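Local coordinates for protein ethylbenzene dehydrogenase beta-subunit (Aromatoleum aromaticum, PDB 2IVF) that carries three 4Fe-4S clusters and one 3Fe-4S cluster as the ferredoxin-like, probably electron-transferring beta subunit of a three-chain assembly, at residues Thr48-Trp53 with Glu209-Leu213; Tyr68-Gly74 with Glu192-Lys197; His153-Cys159 with Asn174-Leu178. All coordinates share one frame; numbering follows the deposited sequence.

Contact 1: residues Thr48-Trp53 with Glu209-Leu213; sequences TEHMRW and EKCIL. With SF4 (iron/sulfur cluster), chain U.
W53 lays one face of its indole on the K210-C211 peptide, beside the cluster that C211 holds. From W53 CB, which lies 4.1 Å from C211 CB, chi1 of -64° keeps the indole beside its own backbone N and over the other segment. Over that peptide W53 CD2 sits near C211 N, and W53 CE2 is 3.4 Å from K210 O. At the far rim, W53 CZ2 is 3.8 Å from E209 OE1, which stands in the plane of the ring with the carboxylate turned 67° from it. On the cluster side W53 CE3 comes within 3.6 Å of S3 of SF4. W53 CZ3 also touches I212 CG1. W53 NE1 turns back to M51 SD in a weak hydrogen bond, while M51 CE packs at 3.9 Å on E209 CB. In the buried E209 carboxylate, OE1 makes a salt bridge to R45 and a hydrogen bond to Y68 of the alpha-subunit chain, so it also reaches the subunit interface; OE2 is hydrogen-bonded to N202. C211 SG binds an iron, FE1, at 2.2 Å. W42, whose plane is about 20° from that of W53, lines the same 4Fe-4S pocket in a ferredoxin-like domain.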
loop_
_atom_site.group_PDB
_atom_site.type_symbol
_atom_site.label_atom_id
_atom_site.label_comp_id
_atom_site.label_asym_id
_atom_site.label_seq_id
_atom_site.Cartn_x
_atom_site.Cartn_y
_atom_site.Cartn_z
ATOM N N THR B 48 -1.777 -11.010 21.792
ATOM C CA THR B 48 -0.827 -11.253 20.665
ATOM C C THR B 48 -0.762 -10.071 19.675
ATOM O O THR B 48 -0.003 -10.091 18.713
ATOM C CB THR B 48 -1.246 -12.483 19.862
ATOM O OG1 THR B 48 -2.487 -12.207 19.180
ATOM C CG2 THR B 48 -1.392 -13.765 20.793
ATOM N N GLU B 49 -1.571 -9.046 19.926
ATOM C CA GLU B 49 -1.782 -7.985 18.949
ATOM C C GLU B 49 -0.524 -7.224 18.614
ATOM O O GLU B 49 -0.356 -6.788 17.488
ATOM C CB GLU B 49 -2.835 -6.999 19.477
ATOM C CG GLU B 49 -4.185 -7.606 19.717
ATOM C CD GLU B 49 -4.498 -7.836 21.180
ATOM O OE1 GLU B 49 -3.569 -8.153 21.971
ATOM O OE2 GLU B 49 -5.690 -7.690 21.519
ATOM N N HIS B 50 0.360 -7.057 19.590
ATOM C CA HIS B 50 1.657 -6.461 19.356
ATOM C C HIS B 50 2.650 -7.358 18.617
ATOM O O HIS B 50 3.688 -6.887 18.235
ATOM C CB HIS B 50 2.312 -6.083 20.672
ATOM C CG HIS B 50 2.609 -7.252 21.572
ATOM N ND1 HIS B 50 1.624 -7.933 22.248
ATOM C CD2 HIS B 50 3.774 -7.891 21.855
ATOM C CE1 HIS B 50 2.177 -8.913 22.955
ATOM N NE2 HIS B 50 3.482 -8.894 22.752
ATOM N N MET B 51 2.370 -8.659 18.522
ATOM C CA MET B 51 3.345 -9.583 17.992
ATOM C C MET B 51 3.314 -9.572 16.493
ATOM O O MET B 51 2.253 -9.803 15.880
ATOM C CB MET B 51 3.039 -10.986 18.458
ATOM C CG MET B 51 2.931 -11.156 19.957
ATOM S SD MET B 51 2.508 -12.875 20.336
ATOM C CE MET B 51 2.460 -12.856 22.143
ATOM N N ARG B 52 4.478 -9.321 15.900
ATOM C CA ARG B 52 4.686 -9.452 14.459
ATOM C C ARG B 52 5.688 -10.542 14.256
ATOM O O ARG B 52 6.886 -10.300 14.066
ATOM C CB ARG B 52 5.154 -8.119 13.839
ATOM C CG ARG B 52 4.044 -7.116 13.681
ATOM C CD ARG B 52 3.883 -6.282 14.949
ATOM N NE ARG B 52 2.837 -5.268 14.794
ATOM C CZ ARG B 52 2.557 -4.370 15.717
ATOM N NH1 ARG B 52 3.200 -4.385 16.866
ATOM N NH2 ARG B 52 1.623 -3.456 15.514
ATOM N N TRP B 53 5.191 -11.767 14.340
ATOM C CA TRP B 53 6.045 -12.948 14.216
ATOM C C TRP B 53 6.755 -12.877 12.883
ATOM O O TRP B 53 7.930 -13.152 12.817
ATOM C CB TRP B 53 5.263 -14.232 14.302
ATOM C CG TRP B 53 4.571 -14.512 15.582
ATOM C CD1 TRP B 53 4.755 -13.908 16.802
ATOM C CD2 TRP B 53 3.632 -15.572 15.802
ATOM N NE1 TRP B 53 3.985 -14.511 17.735
ATOM C CE2 TRP B 53 3.291 -15.545 17.163
ATOM C CE3 TRP B 53 3.064 -16.553 14.974
ATOM C CZ2 TRP B 53 2.365 -16.412 17.709
ATOM C CZ3 TRP B 53 2.189 -17.433 15.510
ATOM C CH2 TRP B 53 1.843 -17.372 16.878
ATOM N N GLU B 209 4.924 -16.464 23.156
ATOM C CA GLU B 209 4.577 -17.043 21.898
ATOM C C GLU B 209 5.588 -16.612 20.842
ATOM O O GLU B 209 6.365 -15.684 21.036
ATOM C CB GLU B 209 3.204 -16.579 21.489
ATOM C CG GLU B 209 2.110 -17.003 22.447
ATOM C CD GLU B 209 0.768 -16.973 21.811
ATOM O OE1 GLU B 209 0.557 -17.694 20.805
ATOM O OE2 GLU B 209 -0.103 -16.267 22.335
ATOM N N LYS B 210 5.517 -17.280 19.702
ATOM C CA LYS B 210 6.473 -17.087 18.651
ATOM C C LYS B 210 5.958 -17.738 17.361
ATOM O O LYS B 210 5.014 -18.527 17.354
ATOM C CB LYS B 210 7.796 -17.774 19.072
ATOM C CG LYS B 210 7.720 -19.278 19.137
ATOM C CD LYS B 210 9.038 -19.918 19.486
ATOM C CE LYS B 210 10.079 -19.859 18.404
ATOM N NZ LYS B 210 9.555 -20.371 17.102
ATOM N N CYS B 211 6.664 -17.456 16.286
ATOM C CA CYS B 211 6.427 -18.129 15.028
ATOM C C CYS B 211 6.400 -19.624 15.227
ATOM O O CYS B 211 7.304 -20.192 15.820
ATOM C CB CYS B 211 7.500 -17.712 14.041
ATOM S SG CYS B 211 7.628 -18.606 12.525
ATOM N N ILE B 212 5.321 -20.233 14.747
ATOM C CA ILE B 212 5.101 -21.683 14.816
ATOM C C ILE B 212 5.410 -22.393 13.474
ATOM O O ILE B 212 5.068 -23.552 13.254
ATOM C CB ILE B 212 3.661 -21.966 15.307
ATOM C CG1 ILE B 212 2.601 -21.423 14.328
ATOM C CG2 ILE B 212 3.503 -21.345 16.716
ATOM C CD1 ILE B 212 1.165 -22.002 14.566
ATOM N N LEU B 213 6.135 -21.692 12.619
ATOM C CA LEU B 213 6.328 -22.058 11.229
ATOM C C LEU B 213 5.028 -22.583 10.603
ATOM O O LEU B 213 5.052 -23.494 9.790
ATOM C CB LEU B 213 7.485 -23.034 11.030
ATOM C CG LEU B 213 8.537 -22.560 10.019
ATOM C CD1 LEU B 213 9.701 -23.552 9.960
ATOM C CD2 LEU B 213 7.940 -22.295 8.620
HETATM FE FE1 SF4 U . 5.921 -18.007 11.259
HETATM FE FE2 SF4 U . 3.863 -16.396 10.989
HETATM FE FE3 SF4 U . 5.421 -16.930 8.864
HETATM FE FE4 SF4 U . 3.767 -18.855 9.759
HETATM S S1 SF4 U . 3.144 -16.853 8.828
HETATM S S2 SF4 U . 5.976 -19.127 9.279
HETATM S S3 SF4 U . 3.785 -18.442 12.051
HETATM S S4 SF4 U . 6.016 -15.782 10.818
#

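Contact 2: residues Tyr68-Gly74 with Glu192-Lys197; sequences YERKGGG and EACPYK. With SF4 (iron/sulfur cluster), chain S.
The Y68 ring meets the 192-197 segment with its edge: P195 O lies close to the ring plane, 3.5 Å from Y68 CD2. E69 CG rests over one face of the same ring, toward the rim, and R149 makes a cation-pi contact with it while also bonding to Y196 O. The second aromatic ring, that of Y196, approaches Y68 obliquely and brings CD2 to 3.6 Å from sulfide S2 of the cluster; its hydroxyl is held by L260 O.

Between the two backbones stands the ammonium of K197. Bends at chi2 (-67°) and chi4 (-69°) fold the chain back, past K71 CB, to lie among several backbone carbonyls. K197 NZ bonds to E192 O at 3.0 Å and to C194 O at 2.8 Å, in both cases from above the carbonyl plane, and only weakly to K71 O and G72 O. A water accepts from K197 NZ at 2.8 Å. The same water sits next to Y68 O and G72 O. One buried cation thus gathers carbonyls from both segments, and its charge would be expected to polarise them.

Farther along, side-chain-free backbone nestles against the helix end. G73 CA is 3.2 Å from E192 O, G74 N donates to A193 O over a short 2.6 Å (155° at the hydrogen), and the P195 ring packs on G74. Next to this, C194, the first residue beyond helix 189-193, binds FE1 through SG at 2.4 Å. A Cys-Pro pair following a short helix, with the cysteine on the cluster, is a hallmark of bacterial-type ferredoxin sites.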
loop_
_atom_site.group_PDB
_atom_site.type_symbol
_atom_site.label_atom_id
_atom_site.label_comp_id
_atom_site.label_asym_id
_atom_site.label_seq_id
_atom_site.Cartn_x
_atom_site.Cartn_y
_atom_site.Cartn_z
ATOM N N TYR B 68 16.707 -4.480 18.676
ATOM C CA TYR B 68 16.911 -5.898 19.090
ATOM C C TYR B 68 18.392 -6.309 19.103
ATOM O O TYR B 68 18.840 -7.192 19.879
ATOM C CB TYR B 68 16.111 -6.830 18.177
ATOM C CG TYR B 68 16.766 -7.249 16.869
ATOM C CD1 TYR B 68 16.615 -6.512 15.706
ATOM C CD2 TYR B 68 17.552 -8.397 16.809
ATOM C CE1 TYR B 68 17.203 -6.904 14.514
ATOM C CE2 TYR B 68 18.142 -8.803 15.651
ATOM C CZ TYR B 68 17.966 -8.065 14.489
ATOM O OH TYR B 68 18.569 -8.511 13.360
ATOM N N GLU B 69 19.158 -5.668 18.222
ATOM C CA GLU B 69 20.606 -5.945 18.062
ATOM C C GLU B 69 21.399 -5.412 19.209
ATOM O O GLU B 69 22.604 -5.698 19.314
ATOM C CB GLU B 69 21.129 -5.356 16.716
ATOM C CG GLU B 69 20.496 -5.960 15.529
ATOM C CD GLU B 69 20.709 -5.193 14.212
ATOM O OE1 GLU B 69 20.432 -3.998 14.204
ATOM O OE2 GLU B 69 21.128 -5.801 13.184
ATOM N N ARG B 70 20.753 -4.639 20.082
ATOM C CA ARG B 70 21.393 -4.168 21.308
ATOM C C ARG B 70 20.912 -4.901 22.559
ATOM O O ARG B 70 21.318 -4.547 23.644
ATOM C CB ARG B 70 21.105 -2.683 21.504
ATOM C CG ARG B 70 21.502 -1.836 20.319
ATOM C CD ARG B 70 21.920 -0.453 20.753
ATOM N NE ARG B 70 22.871 0.070 19.767
ATOM C CZ ARG B 70 22.727 1.210 19.083
ATOM N NH1 ARG B 70 21.670 2.011 19.279
ATOM N NH2 ARG B 70 23.665 1.561 18.199
ATOM N N LYS B 71 20.049 -5.888 22.418
ATOM C CA LYS B 71 19.361 -6.446 23.569
ATOM C C LYS B 71 19.918 -7.798 24.058
ATOM O O LYS B 71 19.277 -8.504 24.856
ATOM C CB LYS B 71 17.869 -6.449 23.340
ATOM C CG LYS B 71 17.283 -5.014 23.322
ATOM C CD LYS B 71 15.760 -5.040 23.164
ATOM C CE LYS B 71 15.134 -3.693 23.485
ATOM N NZ LYS B 71 15.883 -2.566 22.937
ATOM N N GLY B 72 21.100 -8.164 23.576
ATOM C CA GLY B 72 21.798 -9.316 24.121
ATOM C C GLY B 72 21.170 -10.662 23.792
ATOM O O GLY B 72 20.411 -10.783 22.847
ATOM N N GLY B 73 21.498 -11.665 24.596
ATOM C CA GLY B 73 21.066 -13.030 24.335
ATOM C C GLY B 73 22.034 -13.743 23.414
ATOM O O GLY B 73 23.107 -13.229 23.086
ATOM N N GLY B 74 21.666 -14.943 23.006
ATOM C CA GLY B 74 22.487 -15.738 22.106
ATOM C C GLY B 74 23.751 -16.260 22.742
ATOM O O GLY B 74 23.862 -16.277 23.964
ATOM N N GLU B 192 14.804 -12.936 26.660
ATOM C CA GLU B 192 16.095 -12.299 26.852
ATOM C C GLU B 192 17.226 -13.055 26.113
ATOM O O GLU B 192 18.163 -12.460 25.584
ATOM C CB GLU B 192 16.427 -12.249 28.363
ATOM C CG GLU B 192 15.440 -11.457 29.235
ATOM C CD GLU B 192 15.605 -11.731 30.729
ATOM O OE1 GLU B 192 16.380 -12.617 31.110
ATOM O OE2 GLU B 192 14.936 -11.064 31.511
ATOM N N ALA B 193 17.125 -14.382 26.112
ATOM C CA ALA B 193 18.106 -15.251 25.493
ATOM C C ALA B 193 18.102 -15.254 23.964
ATOM O O ALA B 193 19.132 -15.485 23.367
ATOM C CB ALA B 193 17.918 -16.680 26.009
ATOM N N CYS B 194 16.953 -15.085 23.348
ATOM C CA CYS B 194 16.875 -15.106 21.907
ATOM C C CYS B 194 17.482 -13.806 21.393
ATOM O O CYS B 194 16.919 -12.752 21.619
ATOM C CB CYS B 194 15.445 -15.228 21.399
ATOM S SG CYS B 194 15.343 -14.798 19.631
ATOM N N PRO B 195 18.622 -13.888 20.682
ATOM C CA PRO B 195 19.303 -12.675 20.276
ATOM C C PRO B 195 18.602 -12.003 19.133
ATOM O O PRO B 195 18.995 -10.912 18.744
ATOM C CB PRO B 195 20.646 -13.195 19.817
ATOM C CG PRO B 195 20.342 -14.511 19.283
ATOM C CD PRO B 195 19.307 -15.083 20.186
ATOM N N TYR B 196 17.596 -12.670 18.572
ATOM C CA TYR B 196 16.741 -12.054 17.534
ATOM C C TYR B 196 15.467 -11.393 18.068
ATOM O O TYR B 196 14.666 -10.778 17.300
ATOM C CB TYR B 196 16.367 -13.131 16.535
ATOM C CG TYR B 196 17.554 -13.709 15.853
ATOM C CD1 TYR B 196 18.100 -13.112 14.713
ATOM C CD2 TYR B 196 18.124 -14.862 16.322
ATOM C CE1 TYR B 196 19.264 -13.638 14.102
ATOM C CE2 TYR B 196 19.262 -15.426 15.709
ATOM C CZ TYR B 196 19.822 -14.816 14.586
ATOM O OH TYR B 196 20.945 -15.423 14.040
ATOM N N LYS B 197 15.227 -11.591 19.359
ATOM C CA LYS B 197 13.979 -11.199 20.027
ATOM C C LYS B 197 12.757 -11.653 19.258
ATOM O O LYS B 197 11.841 -10.864 18.993
ATOM C CB LYS B 197 13.976 -9.695 20.333
ATOM C CG LYS B 197 15.098 -9.297 21.310
ATOM C CD LYS B 197 14.841 -9.906 22.699
ATOM C CE LYS B 197 15.981 -9.782 23.694
ATOM N NZ LYS B 197 17.200 -10.592 23.409
HETATM FE FE1 SF4 S . 15.173 -16.970 18.746
HETATM FE FE2 SF4 S . 14.732 -19.438 19.544
HETATM FE FE3 SF4 S . 16.307 -18.968 17.345
HETATM FE FE4 SF4 S . 13.606 -18.518 17.183
HETATM S S1 SF4 S . 14.664 -20.547 17.522
HETATM S S2 SF4 S . 15.301 -17.115 16.486
HETATM S S3 SF4 S . 13.149 -17.845 19.297
HETATM S S4 SF4 S . 16.793 -18.408 19.528
HETATM O O HOH W 1 18.684 -9.255 21.517
#

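Contact 3: residues His153-Cys159 with Asn174-Leu178; sequences HCTNPAC and NGIVL. With SF4 (iron/sulfur cluster), chain S.
The chi1 of H153 brings its ring to the V177 backbone, and that of V177 sets its methyls against the cluster. In H153 a chi1 of -59° sets the imidazole beside its own backbone N and swings ND1 toward the neighbouring segment, where H153 ND1 accepts the backbone N-H of V177, with V177 N at 3.0 Å. The bond is almost straight, 175° at the hydrogen, and the donor arrives at the ring edge, very near its plane. In V177 the CG1 methyl extends opposite to the backbone N (chi1 176°), which puts both methyls on the cluster side.

From there the valine methyls lie against the loop and the cluster. V177 CG1 lies 3.8 Å from C159 SG, V177 CG2 is 4.2 Å from P157 CG, and both methyls pack on sulfide S1. Behind the histidine, I176 CG2 touches H153 CE1 at 3.8 Å, and G175 O comes within 3.6 Å of H153 CB. The turn leading into the strand is shaped by N174, whose OD1 accepts I176 N at 3.1 Å in an Asx turn.

The loop itself wraps the metal. C154 SG binds FE3 at 2.3 Å and C159 SG binds FE2 at 2.2 Å, with P157 between them at the N-cap of helix 158-162; C194 supplies a further ligand. K170 reaches across the two segments, its NZ bonded to C154 O and G175 O.

Because ND1 accepts the V177 N-H through its ring lone pair, it should carry no proton of its own; a neutral ring would then bear its hydrogen on NE2. That edge packs on C211, a ligand of another cluster. The ammonium group of K210, probably bonded to V177 O close by, would probably also disfavour a positively charged imidazole.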
loop_
_atom_site.group_PDB
_atom_site.type_symbol
_atom_site.label_atom_id
_atom_site.label_comp_id
_atom_site.label_asym_id
_atom_site.label_seq_id
_atom_site.Cartn_x
_atom_site.Cartn_y
_atom_site.Cartn_z
ATOM N N HIS B 153 14.150 -20.644 13.712
ATOM C CA HIS B 153 14.128 -22.070 14.011
ATOM C C HIS B 153 15.494 -22.662 14.053
ATOM O O HIS B 153 15.819 -23.674 13.405
ATOM C CB HIS B 153 13.162 -22.794 13.085
ATOM C CG HIS B 153 11.786 -22.262 13.210
ATOM N ND1 HIS B 153 10.943 -22.631 14.240
ATOM C CD2 HIS B 153 11.138 -21.288 12.525
ATOM C CE1 HIS B 153 9.817 -21.953 14.143
ATOM N NE2 HIS B 153 9.904 -21.142 13.104
ATOM N N CYS B 154 16.291 -21.999 14.893
ATOM C CA CYS B 154 17.691 -22.249 15.028
ATOM C C CYS B 154 18.048 -23.697 15.301
ATOM O O CYS B 154 17.291 -24.464 15.919
ATOM C CB CYS B 154 18.232 -21.351 16.142
ATOM S SG CYS B 154 17.897 -19.611 15.836
ATOM N N THR B 155 19.237 -24.056 14.851
ATOM C CA THR B 155 19.814 -25.382 15.146
ATOM C C THR B 155 20.311 -25.441 16.574
ATOM O O THR B 155 20.258 -26.490 17.220
ATOM C CB THR B 155 20.997 -25.630 14.197
ATOM O OG1 THR B 155 20.522 -25.589 12.849
ATOM C CG2 THR B 155 21.664 -26.953 14.473
ATOM N N ASN B 156 20.810 -24.308 17.083
ATOM C CA ASN B 156 21.226 -24.236 18.477
ATOM C C ASN B 156 20.465 -23.121 19.179
ATOM O O ASN B 156 21.043 -22.073 19.473
ATOM C CB ASN B 156 22.710 -24.009 18.573
ATOM C CG ASN B 156 23.177 -23.897 20.005
ATOM O OD1 ASN B 156 22.702 -24.638 20.864
ATOM N ND2 ASN B 156 24.082 -22.932 20.289
ATOM N N PRO B 157 19.153 -23.324 19.407
ATOM C CA PRO B 157 18.274 -22.249 19.868
ATOM C C PRO B 157 18.584 -21.801 21.282
ATOM O O PRO B 157 18.687 -22.634 22.204
ATOM C CB PRO B 157 16.862 -22.827 19.748
ATOM C CG PRO B 157 17.011 -24.263 19.550
ATOM C CD PRO B 157 18.444 -24.588 19.187
ATOM N N ALA B 158 18.777 -20.500 21.440
ATOM C CA ALA B 158 19.139 -19.949 22.735
ATOM C C ALA B 158 17.912 -19.905 23.634
ATOM O O ALA B 158 18.027 -20.105 24.828
ATOM C CB ALA B 158 19.753 -18.604 22.588
ATOM N N CYS B 159 16.762 -19.680 23.041
ATOM C CA CYS B 159 15.492 -19.666 23.745
ATOM C C CYS B 159 15.264 -20.960 24.499
ATOM O O CYS B 159 14.943 -20.961 25.687
ATOM C CB CYS B 159 14.395 -19.422 22.731
ATOM S SG CYS B 159 14.281 -20.630 21.359
ATOM N N ASN B 174 11.112 -31.746 11.755
ATOM C CA ASN B 174 11.228 -30.608 10.840
ATOM C C ASN B 174 11.978 -29.360 11.361
ATOM O O ASN B 174 12.062 -28.327 10.665
ATOM C CB ASN B 174 9.830 -30.218 10.386
ATOM C CG ASN B 174 8.880 -29.956 11.552
ATOM O OD1 ASN B 174 9.298 -29.540 12.631
ATOM N ND2 ASN B 174 7.594 -30.225 11.339
ATOM N N GLY B 175 12.499 -29.470 12.578
ATOM C CA GLY B 175 13.306 -28.430 13.223
ATOM C C GLY B 175 12.527 -27.238 13.727
ATOM O O GLY B 175 13.126 -26.240 14.115
ATOM N N ILE B 176 11.201 -27.336 13.756
ATOM C CA ILE B 176 10.379 -26.236 14.264
ATOM C C ILE B 176 10.521 -26.128 15.769
ATOM O O ILE B 176 10.420 -27.155 16.507
ATOM C CB ILE B 176 8.896 -26.411 13.881
ATOM C CG1 ILE B 176 8.745 -26.386 12.344
ATOM C CG2 ILE B 176 8.041 -25.285 14.483
ATOM C CD1 ILE B 176 7.301 -26.744 11.847
ATOM N N VAL B 177 10.818 -24.899 16.207
ATOM C CA VAL B 177 11.014 -24.592 17.619
ATOM C C VAL B 177 9.704 -24.034 18.133
ATOM O O VAL B 177 9.108 -23.157 17.529
ATOM C CB VAL B 177 12.167 -23.592 17.827
ATOM C CG1 VAL B 177 12.282 -23.199 19.335
ATOM C CG2 VAL B 177 13.451 -24.196 17.292
ATOM N N LEU B 178 9.209 -24.614 19.204
ATOM C CA LEU B 178 7.912 -24.225 19.746
ATOM C C LEU B 178 7.956 -23.989 21.255
ATOM O O LEU B 178 8.717 -24.628 21.981
ATOM C CB LEU B 178 6.857 -25.329 19.448
ATOM C CG LEU B 178 6.524 -25.532 17.946
ATOM C CD1 LEU B 178 5.683 -26.784 17.807
ATOM C CD2 LEU B 178 5.797 -24.335 17.297
HETATM FE FE1 SF4 S . 15.173 -16.970 18.746
HETATM FE FE2 SF4 S . 14.732 -19.438 19.544
HETATM FE FE3 SF4 S . 16.307 -18.968 17.345
HETATM FE FE4 SF4 S . 13.606 -18.518 17.183
HETATM S S1 SF4 S . 14.664 -20.547 17.522
HETATM S S2 SF4 S . 15.301 -17.115 16.486
HETATM S S3 SF4 S . 13.149 -17.845 19.297
HETATM S S4 SF4 S . 16.793 -18.408 19.528
#

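In the fold
Followed from the N terminus, the chain passes 48-53, in the loop after helix 33-42, then 68-74, then 153-159. It returns to the partners in reverse order: 174-178 closes contact 3, 192-197 closes contact 2 around it, and 209-213 closes contact 1 around both. The three loops are therefore nested and none cross. Contacts 2 and 3 share a cluster and touch where A158 CB meets A193 O; contacts 1 and 3 touch through I212 O and I176 CG2. Contacts 1 and 2 do not touch. Contacts 1 and 2 tie the loops after helix 33-42 and strand 55-59 to the later cluster-binding segments, while contact 3 closes a short loop inside that region.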